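Local coordinates for methylmalonyl-CoA carboxyltransferase 12S subunit (Propionibacterium freudenreichii, PDB 1ON3), which transfers the carboxyl group of methylmalonyl-CoA to the biotin of the 1.3S subunit, releasing propanoyl-CoA, and forms the hexameric core of transcarboxylase, at the interface of chains A and B and the interface of chains A and C. Sequence-based numbering; all coordinates share one arbitrary frame. Chains: chain A/B/C, Methylmalonyl-CoA carboxyltransferase 12S subunit.

Contact 1: the interface of chains A and B. Residues chain A 432, 477-478; chain B 8, 15, 18-19, 22.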
ATOM      1  N   PRO A 432       9.958  -6.535  45.192  1.00 15.83           N
ATOM      2  CA  PRO A 432       9.168  -6.743  46.420  1.00 17.70           C
ATOM      3  C   PRO A 432       8.925  -5.449  47.194  1.00 18.62           C
ATOM      4  O   PRO A 432       8.119  -5.404  48.126  1.00 23.34           O
ATOM      5  CB  PRO A 432      10.016  -7.737  47.219  1.00 21.56           C
ATOM      6  CG  PRO A 432      10.812  -8.468  46.147  1.00 18.78           C
ATOM      7  CD  PRO A 432      11.198  -7.324  45.228  1.00 15.54           C
ATOM      8  N   PRO A 477       3.087  -4.856  46.187  1.00 20.25           N
ATOM      9  CA  PRO A 477       3.344  -5.465  44.876  1.00 20.09           C
ATOM     10  C   PRO A 477       2.329  -6.562  44.550  1.00 19.69           C
ATOM     11  O   PRO A 477       2.031  -6.824  43.386  1.00 16.33           O
ATOM     12  CB  PRO A 477       4.751  -6.043  45.031  1.00 20.40           C
ATOM     13  CG  PRO A 477       5.368  -5.194  46.093  1.00 24.04           C
ATOM     14  CD  PRO A 477       4.246  -5.002  47.076  1.00 19.50           C
ATOM     15  N   TYR A 478       1.792  -7.198  45.585  1.00 19.39           N
ATOM     16  CA  TYR A 478       0.848  -8.284  45.379  1.00 15.44           C
ATOM     17  C   TYR A 478      -0.515  -7.832  44.894  1.00 14.52           C
ATOM     18  O   TYR A 478      -1.227  -8.594  44.240  1.00 16.01           O
ATOM     19  CB  TYR A 478       0.717  -9.115  46.655  1.00 18.59           C
ATOM     20  CG  TYR A 478       2.025  -9.747  47.051  1.00 20.18           C
ATOM     21  CD1 TYR A 478       2.900  -9.099  47.921  1.00 23.65           C
ATOM     22  CD2 TYR A 478       2.420 -10.966  46.503  1.00 23.06           C
ATOM     23  CE1 TYR A 478       4.135  -9.648  48.237  1.00 20.31           C
ATOM     24  CE2 TYR A 478       3.655 -11.523  46.809  1.00 22.09           C
ATOM     25  CZ  TYR A 478       4.507 -10.859  47.675  1.00 22.71           C
ATOM     26  OH  TYR A 478       5.733 -11.403  47.961  1.00 22.61           O
TER
ATOM     27  N   LEU B   8       4.459  -7.613  54.854  1.00 59.26           N
ATOM     28  CA  LEU B   8       5.767  -7.552  54.145  1.00 58.21           C
ATOM     29  C   LEU B   8       6.922  -7.591  55.143  1.00 58.07           C
ATOM     30  O   LEU B   8       6.987  -6.774  56.061  1.00 58.79           O
ATOM     31  CB  LEU B   8       5.854  -6.272  53.305  1.00 58.22           C
ATOM     32  CG  LEU B   8       4.833  -6.093  52.175  1.00 60.41           C
ATOM     33  CD1 LEU B   8       5.042  -4.745  51.493  1.00 59.39           C
ATOM     34  CD2 LEU B   8       4.973  -7.228  51.162  1.00 61.66           C
ATOM     35  N   ARG B  15      11.658 -10.312  52.311  1.00 25.36           N
ATOM     36  CA  ARG B  15      10.564 -10.181  51.354  1.00 25.43           C
ATOM     37  C   ARG B  15      10.752 -11.137  50.181  1.00 22.30           C
ATOM     38  O   ARG B  15       9.777 -11.617  49.599  1.00 21.38           O
ATOM     39  CB  ARG B  15      10.462  -8.744  50.845  1.00 25.21           C
ATOM     40  CG  ARG B  15      10.057  -7.755  51.923  1.00 30.51           C
ATOM     41  CD  ARG B  15       9.618  -6.443  51.320  1.00 27.16           C
ATOM     42  NE  ARG B  15       9.344  -5.449  52.346  1.00 30.44           N
ATOM     43  CZ  ARG B  15       8.666  -4.328  52.135  1.00 32.76           C
ATOM     44  NH1 ARG B  15       8.184  -4.059  50.926  1.00 32.49           N
ATOM     45  NH2 ARG B  15       8.469  -3.476  53.131  1.00 27.95           N
ATOM     46  N   GLN B  18       9.649 -14.451  51.387  1.00 15.74           N
ATOM     47  CA  GLN B  18       8.201 -14.412  51.493  1.00 20.81           C
ATOM     48  C   GLN B  18       7.580 -14.624  50.111  1.00 22.64           C
ATOM     49  O   GLN B  18       6.597 -15.343  49.962  1.00 21.70           O
ATOM     50  CB  GLN B  18       7.782 -13.061  52.065  1.00 29.00           C
ATOM     51  CG  GLN B  18       6.297 -12.819  52.093  1.00 41.31           C
ATOM     52  CD  GLN B  18       5.948 -11.497  52.745  1.00 46.87           C
ATOM     53  OE1 GLN B  18       6.357 -10.428  52.280  1.00 48.40           O
ATOM     54  NE2 GLN B  18       5.187 -11.562  53.834  1.00 51.16           N
ATOM     55  N   LEU B  19       8.175 -13.989  49.106  1.00 21.00           N
ATOM     56  CA  LEU B  19       7.711 -14.112  47.733  1.00 14.91           C
ATOM     57  C   LEU B  19       7.776 -15.569  47.290  1.00 18.00           C
ATOM     58  O   LEU B  19       6.835 -16.088  46.677  1.00 19.58           O
ATOM     59  CB  LEU B  19       8.586 -13.242  46.827  1.00 17.84           C
ATOM     60  CG  LEU B  19       8.403 -13.325  45.304  1.00 14.57           C
ATOM     61  CD1 LEU B  19       6.966 -12.970  44.913  1.00 17.33           C
ATOM     62  CD2 LEU B  19       9.388 -12.360  44.645  1.00 16.82           C
ATOM     63  N   GLN B  22       4.987 -17.557  48.928  1.00 22.98           N
ATOM     64  CA  GLN B  22       3.700 -17.192  48.347  1.00 27.10           C
ATOM     65  C   GLN B  22       3.557 -17.825  46.967  1.00 25.04           C
ATOM     66  O   GLN B  22       2.487 -18.325  46.613  1.00 25.40           O
ATOM     67  CB  GLN B  22       3.585 -15.671  48.199  1.00 28.28           C
ATOM     68  CG  GLN B  22       3.722 -14.875  49.478  1.00 37.47           C
ATOM     69  CD  GLN B  22       2.659 -15.220  50.493  1.00 44.49           C
ATOM     70  OE1 GLN B  22       2.704 -16.278  51.126  1.00 49.79           O
ATOM     71  NE2 GLN B  22       1.684 -14.329  50.651  1.00 48.67           N
TER
HETATM   72  O   HOH W   1       7.312 -10.312  49.760  1.00 18.45           O
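A:Tyr478, on helix 477-482, points its phenol at the N-terminal helix 12-27 of chain B, and the hydroxyl OH comes to 3.4 Å from CA of B:Leu19. With CG anti to its carbonyl carbon (chi1 -61°), the ring runs toward that helix. The side chain of B:Leu19 crosses that of A:Tyr478 obliquely, its CD1 4.1 Å from CE2, while B:Leu8, a poorly ordered residue, slides past A:Tyr478 in the opposite direction, its CD2 near CE1.

B:Arg15 reaches across alongside A:Pro432. Its CB packs on the proline CB at 3.8 Å, and the extended chain beyond carries the guanidinium to the proline carbonyl. NH1 donates to A:Pro432 O at 3.1 Å, the oxygen lying in the guanidinium plane but the donor tilted 29° from the carbonyl plane. CB of the poorly ordered B:Leu8 lies over the centre of one guanidinium face. A methionine in place of B:Arg15 would probably leave the carbonyl of A:Pro432 without this donor.

A water in the plane of the A:Tyr478 ring bridges the subunits: it sits 2.6 Å from the tyrosine OH, 2.8 Å from the backbone O of B:Arg15 and 2.7 Å from the side-chain amide OE1 of B:Gln18.

Contact 2: the interface of chains A and C. Residues chain A 436, 474, 479-480, 483, 485; chain C 148-149.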
ATOM      1  N   ILE A 436       3.186   0.790  43.873  1.00 17.84           N
ATOM      2  CA  ILE A 436       2.327   1.373  42.844  1.00 20.38           C
ATOM      3  C   ILE A 436       1.084   1.862  43.582  1.00 20.14           C
ATOM      4  O   ILE A 436       0.449   1.102  44.303  1.00 21.36           O
ATOM      5  CB  ILE A 436       1.935   0.299  41.799  1.00 14.90           C
ATOM      6  CG1 ILE A 436       3.186  -0.124  41.013  1.00 13.24           C
ATOM      7  CG2 ILE A 436       0.854   0.812  40.873  1.00 18.13           C
ATOM      8  CD1 ILE A 436       2.986  -1.379  40.180  1.00 14.99           C
ATOM      9  N   PHE A 474      -4.220  -1.724  48.592  1.00 21.86           N
ATOM     10  CA  PHE A 474      -3.832  -1.246  47.271  1.00 23.75           C
ATOM     11  C   PHE A 474      -2.358  -1.118  46.907  1.00 25.00           C
ATOM     12  O   PHE A 474      -1.969  -1.406  45.768  1.00 21.45           O
ATOM     13  CB  PHE A 474      -4.436   0.131  47.030  1.00 22.56           C
ATOM     14  CG  PHE A 474      -5.922   0.140  46.912  1.00 24.57           C
ATOM     15  CD1 PHE A 474      -6.558  -0.613  45.941  1.00 21.80           C
ATOM     16  CD2 PHE A 474      -6.686   0.954  47.740  1.00 25.19           C
ATOM     17  CE1 PHE A 474      -7.943  -0.551  45.791  1.00 29.51           C
ATOM     18  CE2 PHE A 474      -8.065   1.022  47.595  1.00 27.94           C
ATOM     19  CZ  PHE A 474      -8.695   0.271  46.620  1.00 28.71           C
ATOM     20  N   VAL A 479      -0.883  -6.595  45.202  1.00 16.99           N
ATOM     21  CA  VAL A 479      -2.164  -6.103  44.737  1.00 15.92           C
ATOM     22  C   VAL A 479      -1.970  -5.674  43.287  1.00 18.24           C
ATOM     23  O   VAL A 479      -2.868  -5.826  42.451  1.00 14.14           O
ATOM     24  CB  VAL A 479      -2.674  -4.883  45.553  1.00 19.02           C
ATOM     25  CG1 VAL A 479      -4.017  -4.423  44.980  1.00 15.69           C
ATOM     26  CG2 VAL A 479      -2.845  -5.258  47.029  1.00 22.89           C
ATOM     27  N   ALA A 480      -0.803  -5.113  42.988  1.00 17.97           N
ATOM     28  CA  ALA A 480      -0.536  -4.698  41.615  1.00 15.48           C
ATOM     29  C   ALA A 480      -0.616  -5.957  40.741  1.00 13.34           C
ATOM     30  O   ALA A 480      -1.226  -5.957  39.666  1.00 17.54           O
ATOM     31  CB  ALA A 480       0.846  -4.065  41.523  1.00 13.13           C
ATOM     32  N   ARG A 483      -4.155  -7.369  40.221  1.00 15.58           N
ATOM     33  CA  ARG A 483      -4.932  -6.669  39.204  1.00 17.93           C
ATOM     34  C   ARG A 483      -4.353  -6.796  37.796  1.00 19.44           C
ATOM     35  O   ARG A 483      -4.947  -6.333  36.824  1.00 16.11           O
ATOM     36  CB  ARG A 483      -5.063  -5.191  39.575  1.00 16.97           C
ATOM     37  CG  ARG A 483      -5.877  -4.923  40.840  1.00 18.23           C
ATOM     38  CD  ARG A 483      -7.290  -5.486  40.710  1.00 27.73           C
ATOM     39  NE  ARG A 483      -8.233  -4.819  41.603  1.00 32.41           N
ATOM     40  CZ  ARG A 483      -8.317  -5.027  42.913  1.00 35.73           C
ATOM     41  NH1 ARG A 483      -7.512  -5.898  43.507  1.00 41.96           N
ATOM     42  NH2 ARG A 483      -9.200  -4.349  43.634  1.00 37.88           N
ATOM     43  N   GLN A 485      -1.594  -5.444  36.845  1.00 16.92           N
ATOM     44  CA  GLN A 485      -0.815  -4.252  36.523  1.00 18.09           C
ATOM     45  C   GLN A 485       0.676  -4.564  36.382  1.00 15.65           C
ATOM     46  O   GLN A 485       1.449  -3.749  35.879  1.00 17.81           O
ATOM     47  CB  GLN A 485      -1.101  -3.148  37.538  0.50 14.81           C
ATOM     48  CG  GLN A 485      -2.492  -2.565  37.298  0.50 12.76           C
ATOM     49  CD  GLN A 485      -2.789  -1.349  38.140  0.50 11.49           C
ATOM     50  OE1 GLN A 485      -1.928  -0.505  38.348  0.50 12.08           O
ATOM     51  NE2 GLN A 485      -4.025  -1.245  38.612  0.50 18.10           N
TER
ATOM     52  N   ILE C 148      -5.505   1.725  42.934  1.00 23.12           N
ATOM     53  CA  ILE C 148      -4.857   1.490  41.652  1.00 23.22           C
ATOM     54  C   ILE C 148      -5.833   1.168  40.528  1.00 24.63           C
ATOM     55  O   ILE C 148      -5.469   1.239  39.355  1.00 20.09           O
ATOM     56  CB  ILE C 148      -3.766   0.379  41.746  1.00 23.63           C
ATOM     57  CG1 ILE C 148      -4.383  -0.969  42.104  1.00 23.00           C
ATOM     58  CG2 ILE C 148      -2.719   0.774  42.775  1.00 22.19           C
ATOM     59  CD1 ILE C 148      -3.361  -2.095  42.136  1.00 23.91           C
ATOM     60  N   ASP C 149      -7.074   0.823  40.866  1.00 22.55           N
ATOM     61  CA  ASP C 149      -8.047   0.534  39.818  1.00 22.36           C
ATOM     62  C   ASP C 149      -8.381   1.832  39.120  1.00 20.24           C
ATOM     63  O   ASP C 149      -8.542   1.880  37.900  1.00 24.04           O
ATOM     64  CB  ASP C 149      -9.318  -0.091  40.399  1.00 20.54           C
ATOM     65  CG  ASP C 149      -9.058  -1.435  41.032  1.00 27.81           C
ATOM     66  OD1 ASP C 149      -8.233  -2.196  40.473  1.00 27.40           O
ATOM     67  OD2 ASP C 149      -9.677  -1.740  42.072  1.00 24.46           O
TER
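The N-terminal turn of helix 147-164 of chain C docks against helix 477-482 of chain A and the loop that follows it, within the two-fold A-C interface of the hexamer. C:Ile148 is the apolar plug. Its CG1 takes the crowded position between backbone N and carbonyl carbon (chi1 64°), which spreads the two branches over different partners. CD1, at the end of the longer branch, meets CG1 of A:Val479 at 3.7 Å and CA of A:Ala480 at 3.9 Å, and also touches the aliphatic CG of A:Arg483. The other branch, CG2, approaches the backbone O of A:Ile436 at 3.5 Å, and the two isoleucine side chains cross at about a right angle.

Polar groups grip the same turn. The amide NE2 of A:Gln485 donates to C:Ile148 O at 3.0 Å from above the carbonyl plane, away from the lone pairs. A:Arg483, bent at chi2 (-58°), brings its guanidinium against the carboxylate of C:Asp149, with the two planes 30° apart. NH2 donates to the syn lone pair of OD2 at 3.1 Å, whereas NE and OD1, 2.9 Å apart, form a salt bridge whose hydrogen bond is weak because of its bent angle. The paired charges would probably hold the carboxylate against rotation. Together, the plug and its polar clamps fasten chain C to chain A, and the two-fold repeats them with the chains exchanged, contributing to subunit pairing in the homohexamer.

Contact 3: the interface of chains A and C. Residues chain A 470, 473-474; chain C 72-73, 145-146, 149.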
ATOM      1  N   TYR A 470      -5.592   0.967  54.022  1.00 30.68           N
ATOM      2  CA  TYR A 470      -5.524   1.448  52.652  1.00 29.80           C
ATOM      3  C   TYR A 470      -4.221   0.958  52.020  1.00 32.82           C
ATOM      4  O   TYR A 470      -4.181   0.540  50.860  1.00 28.25           O
ATOM      5  CB  TYR A 470      -5.541   2.977  52.644  1.00 29.47           C
ATOM      6  CG  TYR A 470      -5.671   3.576  51.260  1.00 30.03           C
ATOM      7  CD1 TYR A 470      -6.928   3.799  50.686  1.00 27.36           C
ATOM      8  CD2 TYR A 470      -4.538   3.887  50.505  1.00 31.92           C
ATOM      9  CE1 TYR A 470      -7.053   4.319  49.390  1.00 27.42           C
ATOM     10  CE2 TYR A 470      -4.650   4.403  49.216  1.00 30.98           C
ATOM     11  CZ  TYR A 470      -5.910   4.616  48.664  1.00 30.65           C
ATOM     12  OH  TYR A 470      -6.013   5.119  47.384  1.00 30.97           O
ATOM     13  N   ALA A 473      -4.446  -2.742  51.098  1.00 23.38           N
ATOM     14  CA  ALA A 473      -5.488  -3.099  50.147  1.00 22.84           C
ATOM     15  C   ALA A 473      -5.096  -2.714  48.723  1.00 23.31           C
ATOM     16  O   ALA A 473      -5.570  -3.316  47.759  1.00 23.40           O
ATOM     17  CB  ALA A 473      -6.810  -2.412  50.527  1.00 21.88           C
ATOM     18  N   PHE A 474      -4.220  -1.724  48.592  1.00 21.86           N
ATOM     19  CA  PHE A 474      -3.832  -1.246  47.271  1.00 23.75           C
ATOM     20  C   PHE A 474      -2.358  -1.118  46.907  1.00 25.00           C
ATOM     21  O   PHE A 474      -1.969  -1.406  45.768  1.00 21.45           O
ATOM     22  CB  PHE A 474      -4.436   0.131  47.030  1.00 22.56           C
ATOM     23  CG  PHE A 474      -5.922   0.140  46.912  1.00 24.57           C
ATOM     24  CD1 PHE A 474      -6.558  -0.613  45.941  1.00 21.80           C
ATOM     25  CD2 PHE A 474      -6.686   0.954  47.740  1.00 25.19           C
ATOM     26  CE1 PHE A 474      -7.943  -0.551  45.791  1.00 29.51           C
ATOM     27  CE2 PHE A 474      -8.065   1.022  47.595  1.00 27.94           C
ATOM     28  CZ  PHE A 474      -8.695   0.271  46.620  1.00 28.71           C
TER
ATOM     29  N   LEU C  72     -14.248  -2.128  47.675  1.00 27.12           N
ATOM     30  CA  LEU C  72     -13.472  -1.669  48.825  1.00 28.06           C
ATOM     31  C   LEU C  72     -13.848  -0.288  49.346  1.00 26.97           C
ATOM     32  O   LEU C  72     -14.292   0.589  48.601  1.00 22.26           O
ATOM     33  CB  LEU C  72     -11.980  -1.655  48.490  1.00 29.16           C
ATOM     34  CG  LEU C  72     -11.273  -2.992  48.292  1.00 28.86           C
ATOM     35  CD1 LEU C  72      -9.807  -2.737  47.998  1.00 26.74           C
ATOM     36  CD2 LEU C  72     -11.423  -3.839  49.539  1.00 33.10           C
ATOM     37  N   PHE C  73     -13.648  -0.109  50.644  1.00 26.35           N
ATOM     38  CA  PHE C  73     -13.918   1.153  51.306  1.00 25.82           C
ATOM     39  C   PHE C  73     -15.270   1.795  51.008  1.00 25.09           C
ATOM     40  O   PHE C  73     -15.347   2.963  50.615  1.00 23.59           O
ATOM     41  CB  PHE C  73     -12.784   2.121  50.996  1.00 23.18           C
ATOM     42  CG  PHE C  73     -11.428   1.566  51.329  1.00 29.87           C
ATOM     43  CD1 PHE C  73     -11.156   1.093  52.616  1.00 31.35           C
ATOM     44  CD2 PHE C  73     -10.432   1.480  50.357  1.00 30.54           C
ATOM     45  CE1 PHE C  73      -9.912   0.539  52.933  1.00 32.90           C
ATOM     46  CE2 PHE C  73      -9.182   0.928  50.660  1.00 33.66           C
ATOM     47  CZ  PHE C  73      -8.922   0.457  51.950  1.00 33.71           C
ATOM     48  N   GLN C 145     -10.998   5.878  46.766  1.00 18.91           N
ATOM     49  CA  GLN C 145     -11.400   4.605  47.352  1.00 20.45           C
ATOM     50  C   GLN C 145     -11.078   3.425  46.453  1.00 22.57           C
ATOM     51  O   GLN C 145     -11.056   2.279  46.916  1.00 22.26           O
ATOM     52  CB  GLN C 145     -12.903   4.579  47.653  1.00 22.86           C
ATOM     53  CG  GLN C 145     -13.345   5.554  48.711  1.00 24.09           C
ATOM     54  CD  GLN C 145     -13.784   6.877  48.139  1.00 28.00           C
ATOM     55  OE1 GLN C 145     -13.286   7.325  47.100  1.00 22.97           O
ATOM     56  NE2 GLN C 145     -14.714   7.529  48.827  1.00 27.85           N
ATOM     57  N   GLU C 146     -10.847   3.708  45.170  1.00 21.43           N
ATOM     58  CA  GLU C 146     -10.557   2.665  44.176  1.00 22.18           C
ATOM     59  C   GLU C 146      -9.067   2.430  43.934  1.00 21.33           C
ATOM     60  O   GLU C 146      -8.683   1.569  43.143  1.00 20.12           O
ATOM     61  CB  GLU C 146     -11.263   2.997  42.850  1.00 17.83           C
ATOM     62  CG  GLU C 146     -12.782   3.133  43.006  1.00 19.82           C
ATOM     63  CD  GLU C 146     -13.531   3.286  41.689  1.00 18.49           C
ATOM     64  OE1 GLU C 146     -12.904   3.689  40.690  1.00 22.64           O
ATOM     65  OE2 GLU C 146     -14.753   3.020  41.660  1.00 23.84           O
ATOM     66  N   ASP C 149      -7.074   0.823  40.866  1.00 22.55           N
ATOM     67  CA  ASP C 149      -8.047   0.534  39.818  1.00 22.36           C
ATOM     68  C   ASP C 149      -8.381   1.832  39.120  1.00 20.24           C
ATOM     69  O   ASP C 149      -8.542   1.880  37.900  1.00 24.04           O
ATOM     70  CB  ASP C 149      -9.318  -0.091  40.399  1.00 20.54           C
ATOM     71  CG  ASP C 149      -9.058  -1.435  41.032  1.00 27.81           C
ATOM     72  OD1 ASP C 149      -8.233  -2.196  40.473  1.00 27.40           O
ATOM     73  OD2 ASP C 149      -9.677  -1.740  42.072  1.00 24.46           O
TER
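Ring-to-ring packing joins A:Phe474, at the end of helix 459-474, to C:Phe73: their CE2 atoms approach to 3.3 Å as the side chains slide past each other in opposite directions. The contact is at the rim of C:Phe73, with CD2 of A:Phe474 lying in the plane of that ring. A:Tyr470, one helical turn earlier, crosses C:Phe73 at about a right angle and sets CD1 3.7 Å from its CE2. Within chain A, CD2 of A:Phe474 also lies over one face of the tyrosine ring, offset toward the rim, which may help to position both rings.

Methyl contacts, onto rings and onto each other, extend the patch. C:Leu72 comes from the direction opposite to A:Phe474, and its CD1 methyl touches CZ at 3.5 Å. CG is anti to the carbonyl carbon and CD1 continues the extended chain (chi2 -179°), which carries this methyl toward the ring. The same CD1 reaches CB of A:Ala473 at 3.9 Å, and that methyl also packs on C:Phe73 CZ at 3.8 Å, bridging the two residues of chain C.

Backbone groups of the 3-10 helix 144-146 border the far end of A:Phe474, whose CE1 lies 3.5 Å from the carbonyl O of C:Glu146.

Contacts 2 and 3 belong to one A-C interface, with C-alpha centres about 9 Å apart, and share A:Phe474 and C:Asp149. Contact 1 faces chain B instead, its C-alpha centre about 14 Å from that of contact 2 and about 19 Å from that of contact 3. Helix 477-482 of chain A serves two neighbours: A:Pro477 and A:Tyr478 belong to contact 1, A:Val479 and A:Ala480 to contact 2. Helix 459-474 supplies the chain A side of contact 3 and, through A:Phe474, part of contact 2. A short stretch of chain A thus links two different junctions, consistent with the homohexameric core.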